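Local coordinates for kinectin 1 (Kinesin receptor) (Legionella pneumophila, PDB 4MU6), which is an effector of Legionella pneumophila whose molecular function is not established, represented here by its N-terminal, largely helical coiled-coil domain, at residues Ala40-Ile45 with Pro261-Glu266; Lys81-Gln86 with Thr202-Arg207; Asn106-Gln111 with Gln174-Gln179. All blocks are in the same frame, centred on the assembly; numbering follows the deposited sequence.

Interaction 1. Residues Ala40-Ile45 with Pro261-Glu266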
loop_
_atom_site.group_PDB
_atom_site.type_symbol
_atom_site.label_atom_id
_atom_site.label_comp_id
_atom_site.label_asym_id
_atom_site.label_seq_id
_atom_site.Cartn_x
_atom_site.Cartn_y
_atom_site.Cartn_z
ATOM N N ALA A 40 37.381 22.593 -13.838
ATOM C CA ALA A 40 36.256 21.668 -13.890
ATOM C C ALA A 40 36.216 20.875 -12.586
ATOM O O ALA A 40 37.179 20.908 -11.815
ATOM C CB ALA A 40 36.412 20.737 -15.088
ATOM N N PRO A 41 35.086 20.199 -12.298
ATOM C CA PRO A 41 35.117 19.381 -11.078
ATOM C C PRO A 41 36.231 18.328 -11.147
ATOM O O PRO A 41 36.481 17.793 -12.224
ATOM C CB PRO A 41 33.718 18.727 -11.045
ATOM C CG PRO A 41 33.125 18.972 -12.408
ATOM C CD PRO A 41 33.746 20.229 -12.916
ATOM N N ILE A 42 36.930 18.085 -10.039
ATOM C CA ILE A 42 37.935 17.027 -10.014
ATOM C C ILE A 42 37.169 15.707 -10.126
ATOM O O ILE A 42 36.275 15.447 -9.316
ATOM C CB ILE A 42 38.773 17.027 -8.709
ATOM C CG1 ILE A 42 39.304 18.432 -8.381
ATOM C CG2 ILE A 42 39.889 15.973 -8.793
ATOM C CD1 ILE A 42 39.892 19.180 -9.555
ATOM N N PRO A 43 37.480 14.903 -11.157
ATOM C CA PRO A 43 36.658 13.723 -11.451
ATOM C C PRO A 43 36.657 12.694 -10.340
ATOM O O PRO A 43 35.595 12.148 -10.056
ATOM C CB PRO A 43 37.304 13.151 -12.720
ATOM C CG PRO A 43 37.826 14.360 -13.416
ATOM C CD PRO A 43 38.386 15.216 -12.276
ATOM N N TRP A 44 37.805 12.425 -9.727
ATOM C CA TRP A 44 37.831 11.470 -8.622
ATOM C C TRP A 44 36.965 11.939 -7.454
ATOM O O TRP A 44 36.273 11.149 -6.822
ATOM C CB TRP A 44 39.257 11.221 -8.133
ATOM C CG TRP A 44 39.315 10.211 -7.015
ATOM C CD1 TRP A 44 39.247 10.463 -5.667
ATOM C CD2 TRP A 44 39.430 8.789 -7.151
ATOM N NE1 TRP A 44 39.322 9.282 -4.964
ATOM C CE2 TRP A 44 39.438 8.242 -5.849
ATOM C CE3 TRP A 44 39.522 7.925 -8.249
ATOM C CZ2 TRP A 44 39.544 6.873 -5.616
ATOM C CZ3 TRP A 44 39.628 6.558 -8.013
ATOM C CH2 TRP A 44 39.633 6.048 -6.707
ATOM N N ILE A 45 37.019 13.231 -7.166
ATOM C CA ILE A 45 36.297 13.783 -6.030
ATOM C C ILE A 45 34.792 13.867 -6.302
ATOM O O ILE A 45 33.967 13.536 -5.444
ATOM C CB ILE A 45 36.848 15.171 -5.648
ATOM C CG1 ILE A 45 38.337 15.061 -5.305
ATOM C CG2 ILE A 45 36.077 15.750 -4.475
ATOM C CD1 ILE A 45 39.058 16.414 -5.127
ATOM N N PRO A 261 36.114 25.505 -7.330
ATOM C CA PRO A 261 36.644 26.605 -6.506
ATOM C C PRO A 261 37.060 26.138 -5.106
ATOM O O PRO A 261 38.035 26.650 -4.555
ATOM C CB PRO A 261 35.478 27.594 -6.415
ATOM C CG PRO A 261 34.558 27.239 -7.569
ATOM C CD PRO A 261 34.739 25.767 -7.806
ATOM N N LEU A 262 36.345 25.165 -4.552
ATOM C CA LEU A 262 36.679 24.660 -3.225
ATOM C C LEU A 262 38.011 23.928 -3.261
ATOM O O LEU A 262 38.836 24.050 -2.351
ATOM C CB LEU A 262 35.582 23.718 -2.705
ATOM C CG LEU A 262 34.326 24.333 -2.079
ATOM C CD1 LEU A 262 33.429 23.238 -1.481
ATOM C CD2 LEU A 262 34.705 25.350 -1.011
ATOM N N PHE A 263 38.224 23.165 -4.324
ATOM C CA PHE A 263 39.453 22.403 -4.467
ATOM C C PHE A 263 40.670 23.329 -4.542
ATOM O O PHE A 263 41.726 23.046 -3.969
ATOM C CB PHE A 263 39.392 21.539 -5.720
ATOM C CG PHE A 263 40.681 20.825 -6.026
ATOM C CD1 PHE A 263 41.013 19.650 -5.366
ATOM C CD2 PHE A 263 41.554 21.321 -6.985
ATOM C CE1 PHE A 263 42.200 18.977 -5.652
ATOM C CE2 PHE A 263 42.736 20.657 -7.273
ATOM C CZ PHE A 263 43.059 19.484 -6.611
ATOM N N LEU A 264 40.512 24.424 -5.274
ATOM C CA LEU A 264 41.580 25.401 -5.427
ATOM C C LEU A 264 41.964 25.987 -4.060
ATOM O O LEU A 264 43.147 26.075 -3.727
ATOM C CB LEU A 264 41.162 26.483 -6.425
ATOM C CG LEU A 264 42.250 26.888 -7.425
ATOM C CD1 LEU A 264 42.671 25.704 -8.297
ATOM C CD2 LEU A 264 41.800 28.077 -8.281
ATOM N N GLU A 265 40.962 26.348 -3.263
ATOM C CA GLU A 265 41.175 26.835 -1.892
ATOM C C GLU A 265 41.922 25.825 -1.028
ATOM O O GLU A 265 42.874 26.166 -0.312
ATOM C CB GLU A 265 39.830 27.148 -1.214
ATOM C CG GLU A 265 39.112 28.380 -1.732
ATOM C CD GLU A 265 39.734 29.678 -1.236
ATOM O OE1 GLU A 265 40.482 29.632 -0.235
ATOM O OE2 GLU A 265 39.477 30.742 -1.848
ATOM N N GLU A 266 41.479 24.575 -1.073
ATOM C CA GLU A 266 42.074 23.569 -0.212
ATOM C C GLU A 266 43.459 23.180 -0.687
ATOM O O GLU A 266 44.274 22.731 0.096
ATOM C CB GLU A 266 41.182 22.332 -0.117
ATOM C CG GLU A 266 39.962 22.540 0.756
ATOM C CD GLU A 266 40.333 22.847 2.192
ATOM O OE1 GLU A 266 41.355 22.303 2.663
ATOM O OE2 GLU A 266 39.611 23.634 2.844
#
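Ile42 lies over one face of the Phe263 ring, and this CH-pi contact carries most of the meeting between the two segments. The touching branch is CG1, 3.7 Å from the ring centroid and only 16° off the ring normal. It sits somewhat toward the rim, nearest the carbon that joins the ring to the rest of the side chain, at 3.6 Å from Ile42 CG1 to Phe263 CG. The outer methyl of the same branch continues along the ring, Ile42 CD1 coming within 3.7 Å of Phe263 CD2, so that a two-carbon arm rather than a single methyl rests on the aromatic surface. The first torsion of Ile42 explains this: CG1 is anti to the carbonyl carbon (chi1 -49°), and the longer branch is the one presented to Phe263. On the other partner, CG of Phe263 stands anti to the backbone N (chi1 174°), which swings the ring out from its helix to meet the isoleucine at about a right angle.

Ile45, the third residue of the helix that Pro43 begins, with Ile42 at the N-cap position, adds a smaller touch. Its CD1 reaches Phe263 CD1 at 3.8 Å, approaching the ring obliquely. All three side chains are buried, and the contact between them is purely apolar. A polar tie lies beside it: the backbone N of Ile42 is hydrogen-bonded to the side-chain OD1 of Asn259, one turn before Phe263 on helix 227-273.

The contact thus joins the start of the long helix 43-105 to helix 227-273 near the end of the elongated domain. Helix 29-38 packs against both partners, with Leu35 on Ile42 and Leu32 on Phe263, while Phe21 of helix 10-22 touches Ile45.

Interaction 2. Residues Lys81-Gln86 with Thr202-Arg207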
loop_
_atom_site.group_PDB
_atom_site.type_symbol
_atom_site.label_atom_id
_atom_site.label_comp_id
_atom_site.label_asym_id
_atom_site.label_seq_id
_atom_site.Cartn_x
_atom_site.Cartn_y
_atom_site.Cartn_z
ATOM N N LYS A 81 -10.246 -7.065 9.697
ATOM C CA LYS A 81 -10.828 -7.482 10.976
ATOM C C LYS A 81 -12.270 -6.995 11.122
ATOM O O LYS A 81 -13.112 -7.689 11.698
ATOM C CB LYS A 81 -9.976 -7.037 12.166
ATOM C CG LYS A 81 -8.645 -7.794 12.294
ATOM C CD LYS A 81 -7.743 -7.158 13.368
ATOM C CE LYS A 81 -6.325 -7.724 13.360
ATOM N NZ LYS A 81 -5.388 -6.887 14.184
ATOM N N ILE A 82 -12.549 -5.810 10.587
ATOM C CA ILE A 82 -13.904 -5.277 10.556
ATOM C C ILE A 82 -14.809 -6.116 9.668
ATOM O O ILE A 82 -15.905 -6.483 10.073
ATOM C CB ILE A 82 -13.929 -3.818 10.063
ATOM C CG1 ILE A 82 -13.406 -2.893 11.159
ATOM C CG2 ILE A 82 -15.337 -3.409 9.654
ATOM C CD1 ILE A 82 -14.035 -3.158 12.517
ATOM N N GLN A 83 -14.348 -6.423 8.459
ATOM C CA GLN A 83 -15.163 -7.195 7.526
ATOM C C GLN A 83 -15.414 -8.610 8.057
ATOM O O GLN A 83 -16.442 -9.217 7.769
ATOM C CB GLN A 83 -14.502 -7.247 6.146
ATOM C CG GLN A 83 -15.278 -8.050 5.110
ATOM C CD GLN A 83 -14.471 -8.317 3.849
ATOM O OE1 GLN A 83 -13.532 -9.133 3.839
ATOM N NE2 GLN A 83 -14.826 -7.624 2.777
ATOM N N LYS A 84 -14.472 -9.128 8.845
ATOM C CA LYS A 84 -14.624 -10.444 9.428
ATOM C C LYS A 84 -15.722 -10.475 10.476
ATOM O O LYS A 84 -16.506 -11.413 10.517
ATOM C CB LYS A 84 -13.331 -10.951 10.037
ATOM C CG LYS A 84 -13.351 -12.442 10.260
ATOM C CD LYS A 84 -12.085 -12.934 10.945
ATOM C CE LYS A 84 -12.125 -14.450 11.089
ATOM N NZ LYS A 84 -13.486 -14.908 11.496
ATOM N N GLU A 85 -15.775 -9.457 11.325
ATOM C CA GLU A 85 -16.796 -9.396 12.368
ATOM C C GLU A 85 -18.196 -9.191 11.803
ATOM O O GLU A 85 -19.171 -9.760 12.307
ATOM C CB GLU A 85 -16.472 -8.287 13.369
ATOM C CG GLU A 85 -15.320 -8.631 14.277
ATOM C CD GLU A 85 -14.474 -7.425 14.611
ATOM O OE1 GLU A 85 -14.901 -6.296 14.291
ATOM O OE2 GLU A 85 -13.378 -7.608 15.182
ATOM N N GLN A 86 -18.293 -8.364 10.767
ATOM C CA GLN A 86 -19.562 -8.151 10.097
ATOM C C GLN A 86 -20.011 -9.399 9.343
ATOM O O GLN A 86 -21.183 -9.772 9.398
ATOM C CB GLN A 86 -19.497 -6.932 9.176
ATOM C CG GLN A 86 -19.496 -5.633 9.952
ATOM C CD GLN A 86 -18.997 -4.456 9.149
ATOM O OE1 GLN A 86 -18.356 -4.619 8.101
ATOM N NE2 GLN A 86 -19.289 -3.248 9.636
ATOM N N THR A 202 -11.977 -16.258 1.694
ATOM C CA THR A 202 -10.877 -16.675 0.848
ATOM C C THR A 202 -9.861 -15.537 0.616
ATOM O O THR A 202 -8.666 -15.720 0.861
ATOM C CB THR A 202 -11.399 -17.267 -0.465
ATOM O OG1 THR A 202 -12.089 -18.493 -0.175
ATOM C CG2 THR A 202 -10.257 -17.567 -1.408
ATOM N N LYS A 203 -10.332 -14.360 0.198
ATOM C CA LYS A 203 -9.432 -13.216 0.005
ATOM C C LYS A 203 -8.704 -12.794 1.286
ATOM O O LYS A 203 -7.524 -12.444 1.244
ATOM C CB LYS A 203 -10.175 -12.021 -0.611
ATOM C CG LYS A 203 -10.751 -12.309 -1.983
ATOM C CD LYS A 203 -11.579 -11.142 -2.483
ATOM C CE LYS A 203 -12.199 -11.447 -3.826
ATOM N NZ LYS A 203 -13.033 -10.305 -4.299
ATOM N N ARG A 204 -9.399 -12.824 2.421
ATOM C CA ARG A 204 -8.757 -12.497 3.687
ATOM C C ARG A 204 -7.653 -13.504 4.011
ATOM O O ARG A 204 -6.559 -13.116 4.437
ATOM C CB ARG A 204 -9.766 -12.399 4.833
ATOM C CG ARG A 204 -10.553 -11.100 4.853
ATOM C CD ARG A 204 -11.382 -10.950 6.138
ATOM N NE ARG A 204 -12.242 -12.099 6.423
ATOM C CZ ARG A 204 -13.521 -12.194 6.060
ATOM N NH1 ARG A 204 -14.113 -11.203 5.397
ATOM N NH2 ARG A 204 -14.219 -13.276 6.374
ATOM N N VAL A 205 -7.931 -14.786 3.778
ATOM C CA VAL A 205 -6.930 -15.840 3.971
ATOM C C VAL A 205 -5.709 -15.634 3.080
ATOM O O VAL A 205 -4.574 -15.814 3.519
ATOM C CB VAL A 205 -7.529 -17.256 3.701
ATOM C CG1 VAL A 205 -6.452 -18.334 3.729
ATOM C CG2 VAL A 205 -8.627 -17.572 4.707
ATOM N N LYS A 206 -5.934 -15.264 1.824
ATOM C CA LYS A 206 -4.815 -15.011 0.915
ATOM C C LYS A 206 -3.955 -13.825 1.390
ATOM O O LYS A 206 -2.724 -13.881 1.342
ATOM C CB LYS A 206 -5.329 -14.781 -0.516
ATOM C CG LYS A 206 -5.827 -16.060 -1.225
ATOM C CD LYS A 206 -6.846 -15.714 -2.332
ATOM C CE LYS A 206 -6.962 -16.811 -3.386
ATOM N NZ LYS A 206 -8.010 -16.480 -4.412
ATOM N N ARG A 207 -4.599 -12.756 1.858
ATOM C CA ARG A 207 -3.840 -11.617 2.369
ATOM C C ARG A 207 -3.075 -12.010 3.639
ATOM O O ARG A 207 -1.927 -11.609 3.824
ATOM C CB ARG A 207 -4.719 -10.373 2.581
ATOM C CG ARG A 207 -5.247 -9.774 1.265
ATOM C CD ARG A 207 -5.867 -8.398 1.443
ATOM N NE ARG A 207 -7.141 -8.400 2.145
ATOM C CZ ARG A 207 -8.319 -8.510 1.533
ATOM N NH1 ARG A 207 -8.363 -8.648 0.209
ATOM N NH2 ARG A 207 -9.451 -8.479 2.236
HETATM O O HOH W 1 -11.945 -9.676 1.460
#
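Residues Lys81-Gln86 and Thr202-Arg207 are helical segments that run roughly antiparallel, their axes 11.2 Å apart at closest approach and their directions 148° apart. They belong to the long helices 43-105 and 158-217, which run side by side as an antiparallel pair in this coiled-coil domain; the first segment also falls in a predicted coiled-coil region. At this wide spacing, long polar side chains bridge the gap.

Arg204 is the central one. Its guanidinium gives a hydrogen bond from NH1 to OE1 of Gln83, short at 2.7 Å but bent, with an N-H...O angle of 138°. The oxygen lies close to the guanidinium plane, whereas the donor is tilted out of the carbonyl plane, and the amide and guanidinium planes stand steeply to each other. Gln83 holds CG anti to its backbone N (chi1 179°) and stretches out from there, carrying the amide across to the arginine. NH1 also forms a salt bridge with Asp87, one turn further along the Gln83 helix, which together with the glutamine probably fixes the rotation of the buried guanidinium.

Lys84 packs over one guanidinium face through its aliphatic part, CB lying 3.9 Å from Arg204 NE. The lysine then bends so that NZ pairs with Asp88, a carboxylate that probably offsets the nearby positive charge.

Arg207, salt-bridged to Asp80, joins the same network through solvent: one water donates to Gln83 OE1 and accepts from Arg207 NH2, at 2.9 Å in each case.

Interaction 3. Residues Asn106-Gln111 with Gln174-Gln179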
loop_
_atom_site.group_PDB
_atom_site.type_symbol
_atom_site.label_atom_id
_atom_site.label_comp_id
_atom_site.label_asym_id
_atom_site.label_seq_id
_atom_site.Cartn_x
_atom_site.Cartn_y
_atom_site.Cartn_z
ATOM N N ASN A 106 -40.833 -27.531 6.570
ATOM C CA ASN A 106 -41.084 -28.946 6.865
ATOM C C ASN A 106 -42.461 -29.188 7.476
ATOM O O ASN A 106 -42.892 -30.335 7.605
ATOM C CB ASN A 106 -40.001 -29.522 7.788
ATOM C CG ASN A 106 -38.622 -29.465 7.169
ATOM O OD1 ASN A 106 -38.472 -29.566 5.952
ATOM N ND2 ASN A 106 -37.607 -29.286 8.002
ATOM N N HIS A 107 -43.156 -28.116 7.851
ATOM C CA HIS A 107 -44.477 -28.261 8.459
ATOM C C HIS A 107 -45.625 -27.881 7.523
ATOM O O HIS A 107 -46.769 -28.282 7.734
ATOM C CB HIS A 107 -44.567 -27.479 9.772
ATOM C CG HIS A 107 -45.849 -27.710 10.518
ATOM N ND1 HIS A 107 -46.342 -28.974 10.776
ATOM C CD2 HIS A 107 -46.742 -26.840 11.053
ATOM C CE1 HIS A 107 -47.479 -28.872 11.444
ATOM N NE2 HIS A 107 -47.745 -27.588 11.622
ATOM N N ILE A 108 -45.320 -27.114 6.483
ATOM C CA ILE A 108 -46.347 -26.643 5.546
ATOM C C ILE A 108 -47.182 -27.747 4.831
ATOM O O ILE A 108 -48.403 -27.624 4.742
ATOM C CB ILE A 108 -45.766 -25.615 4.547
ATOM C CG1 ILE A 108 -45.292 -24.374 5.303
ATOM C CG2 ILE A 108 -46.793 -25.238 3.491
ATOM C CD1 ILE A 108 -44.745 -23.277 4.420
ATOM N N PRO A 109 -46.537 -28.822 4.328
ATOM C CA PRO A 109 -47.310 -29.943 3.764
ATOM C C PRO A 109 -48.304 -30.550 4.751
ATOM O O PRO A 109 -49.399 -30.936 4.356
ATOM C CB PRO A 109 -46.233 -30.972 3.428
ATOM C CG PRO A 109 -45.031 -30.156 3.160
ATOM C CD PRO A 109 -45.091 -28.999 4.099
ATOM N N THR A 110 -47.929 -30.631 6.021
ATOM C CA THR A 110 -48.867 -31.081 7.047
ATOM C C THR A 110 -50.073 -30.135 7.193
ATOM O O THR A 110 -51.223 -30.582 7.223
ATOM C CB THR A 110 -48.162 -31.256 8.386
ATOM O OG1 THR A 110 -47.231 -32.334 8.271
ATOM C CG2 THR A 110 -49.158 -31.561 9.501
ATOM N N GLN A 111 -49.799 -28.835 7.265
ATOM C CA GLN A 111 -50.838 -27.822 7.387
ATOM C C GLN A 111 -51.793 -27.882 6.204
ATOM O O GLN A 111 -53.013 -27.886 6.385
ATOM C CB GLN A 111 -50.223 -26.424 7.460
ATOM C CG GLN A 111 -49.512 -26.142 8.767
ATOM C CD GLN A 111 -48.633 -24.900 8.699
ATOM O OE1 GLN A 111 -47.599 -24.875 8.008
ATOM N NE2 GLN A 111 -49.046 -23.859 9.407
ATOM N N GLN A 174 -54.289 -21.098 0.253
ATOM C CA GLN A 174 -53.571 -20.236 -0.676
ATOM C C GLN A 174 -52.379 -19.589 0.012
ATOM O O GLN A 174 -51.310 -19.469 -0.579
ATOM C CB GLN A 174 -54.487 -19.163 -1.267
ATOM C CG GLN A 174 -55.060 -19.534 -2.630
ATOM C CD GLN A 174 -56.364 -18.797 -2.946
ATOM O OE1 GLN A 174 -56.632 -17.720 -2.406
ATOM N NE2 GLN A 174 -57.184 -19.388 -3.817
ATOM N N SER A 175 -52.568 -19.196 1.266
ATOM C CA SER A 175 -51.539 -18.477 1.997
ATOM C C SER A 175 -50.369 -19.394 2.324
ATOM O O SER A 175 -49.215 -18.976 2.271
ATOM C CB SER A 175 -52.110 -17.880 3.284
ATOM O OG SER A 175 -52.329 -18.889 4.252
ATOM N N LEU A 176 -50.678 -20.646 2.651
ATOM C CA LEU A 176 -49.655 -21.647 2.906
ATOM C C LEU A 176 -48.791 -21.884 1.676
ATOM O O LEU A 176 -47.567 -21.971 1.785
ATOM C CB LEU A 176 -50.298 -22.952 3.377
ATOM C CG LEU A 176 -50.864 -22.871 4.798
ATOM C CD1 LEU A 176 -51.886 -23.991 5.063
ATOM C CD2 LEU A 176 -49.727 -22.915 5.803
ATOM N N PHE A 177 -49.425 -21.993 0.510
ATOM C CA PHE A 177 -48.678 -22.184 -0.733
ATOM C C PHE A 177 -47.785 -20.979 -1.019
ATOM O O PHE A 177 -46.665 -21.147 -1.504
ATOM C CB PHE A 177 -49.597 -22.472 -1.929
ATOM C CG PHE A 177 -50.000 -23.940 -2.065
ATOM C CD1 PHE A 177 -49.064 -24.912 -2.401
ATOM C CD2 PHE A 177 -51.321 -24.337 -1.878
ATOM C CE1 PHE A 177 -49.433 -26.259 -2.527
ATOM C CE2 PHE A 177 -51.701 -25.685 -2.010
ATOM C CZ PHE A 177 -50.760 -26.640 -2.333
ATOM N N GLU A 178 -48.281 -19.774 -0.726
ATOM C CA GLU A 178 -47.461 -18.569 -0.837
ATOM C C GLU A 178 -46.344 -18.547 0.209
ATOM O O GLU A 178 -45.229 -18.087 -0.059
ATOM C CB GLU A 178 -48.311 -17.310 -0.690
ATOM C CG GLU A 178 -47.546 -16.049 -1.038
ATOM C CD GLU A 178 -48.356 -14.779 -0.839
ATOM O OE1 GLU A 178 -49.568 -14.884 -0.545
ATOM O OE2 GLU A 178 -47.771 -13.678 -0.977
ATOM N N GLN A 179 -46.653 -19.033 1.409
ATOM C CA GLN A 179 -45.661 -19.107 2.471
ATOM C C GLN A 179 -44.523 -20.012 2.017
ATOM O O GLN A 179 -43.334 -19.711 2.228
ATOM C CB GLN A 179 -46.285 -19.658 3.755
ATOM C CG GLN A 179 -45.352 -19.615 4.957
ATOM C CD GLN A 179 -45.111 -18.191 5.451
ATOM O OE1 GLN A 179 -46.052 -17.469 5.777
ATOM N NE2 GLN A 179 -43.844 -17.784 5.505
#
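Leu176 lays its two methyls against the side chain of Gln111, one near the root and the other near the amide. CD1 comes to 3.8 Å from Gln111 CB, while CD2 is 3.6 Å from Gln111 OE1 and almost as near the amide carbon and nitrogen. The glutamine is extended beyond CG, with that atom anti to the carbonyl carbon (chi1 -71°), and its chain runs obliquely across the leucine. The meeting is one of van der Waals packing: the leucine fork touches both the aliphatic base and the flat polar end of Gln111, and no hydrogen bond passes between the segments.

A turn earlier, Ile108 fills in beside it. Its CG2 rests 3.8 Å from the backbone O of Leu176 and 4.2 Å from Leu176 CB, the two side chains sliding past each other in opposite directions. This is helix-to-helix packing within the elongated coiled-coil domain, where helix 108-127, which follows helix 43-105 in the chain, lies along helix 158-217. The CA atoms of Ile108 and Leu176 are only 6.5 Å apart, a close approach of the two backbones. Leu176 also touches Ile112 and Gln115 further along helix 108-127, and Phe177 meets Ile112.

The other branch of Ile108 reaches across to Gln179 on helix 158-217. Ile108 CD1 sits 3.8 Å from Gln179 CG, and the two side chains cross at about a right angle. Gln179 bends at its second torsion (chi2 71°), which leads the amide away from the isoleucine, and its NE2 is hydrogen-bonded to OD1 of Asn183.

The three contacts are strung along one elongated helical domain, with interactions 1 and 3 on opposite sides of its centre, their own centres about 98 Å apart. Interaction 2 lies nearer the middle. Helix 43-105 serves interactions 1 and 2, and helix 158-217 serves interactions 2 and 3; along the chain, interaction 3 is nested within 2 and 2 within 1. The chemistry shifts with place. Interaction 1 is fully buried and apolar, closed in by short helices. Interaction 2, partly exposed, relies on hydrogen bonding, water and nearby carboxylates. Interaction 3 is partly buried and mixes aliphatic packing with glutamine side chains.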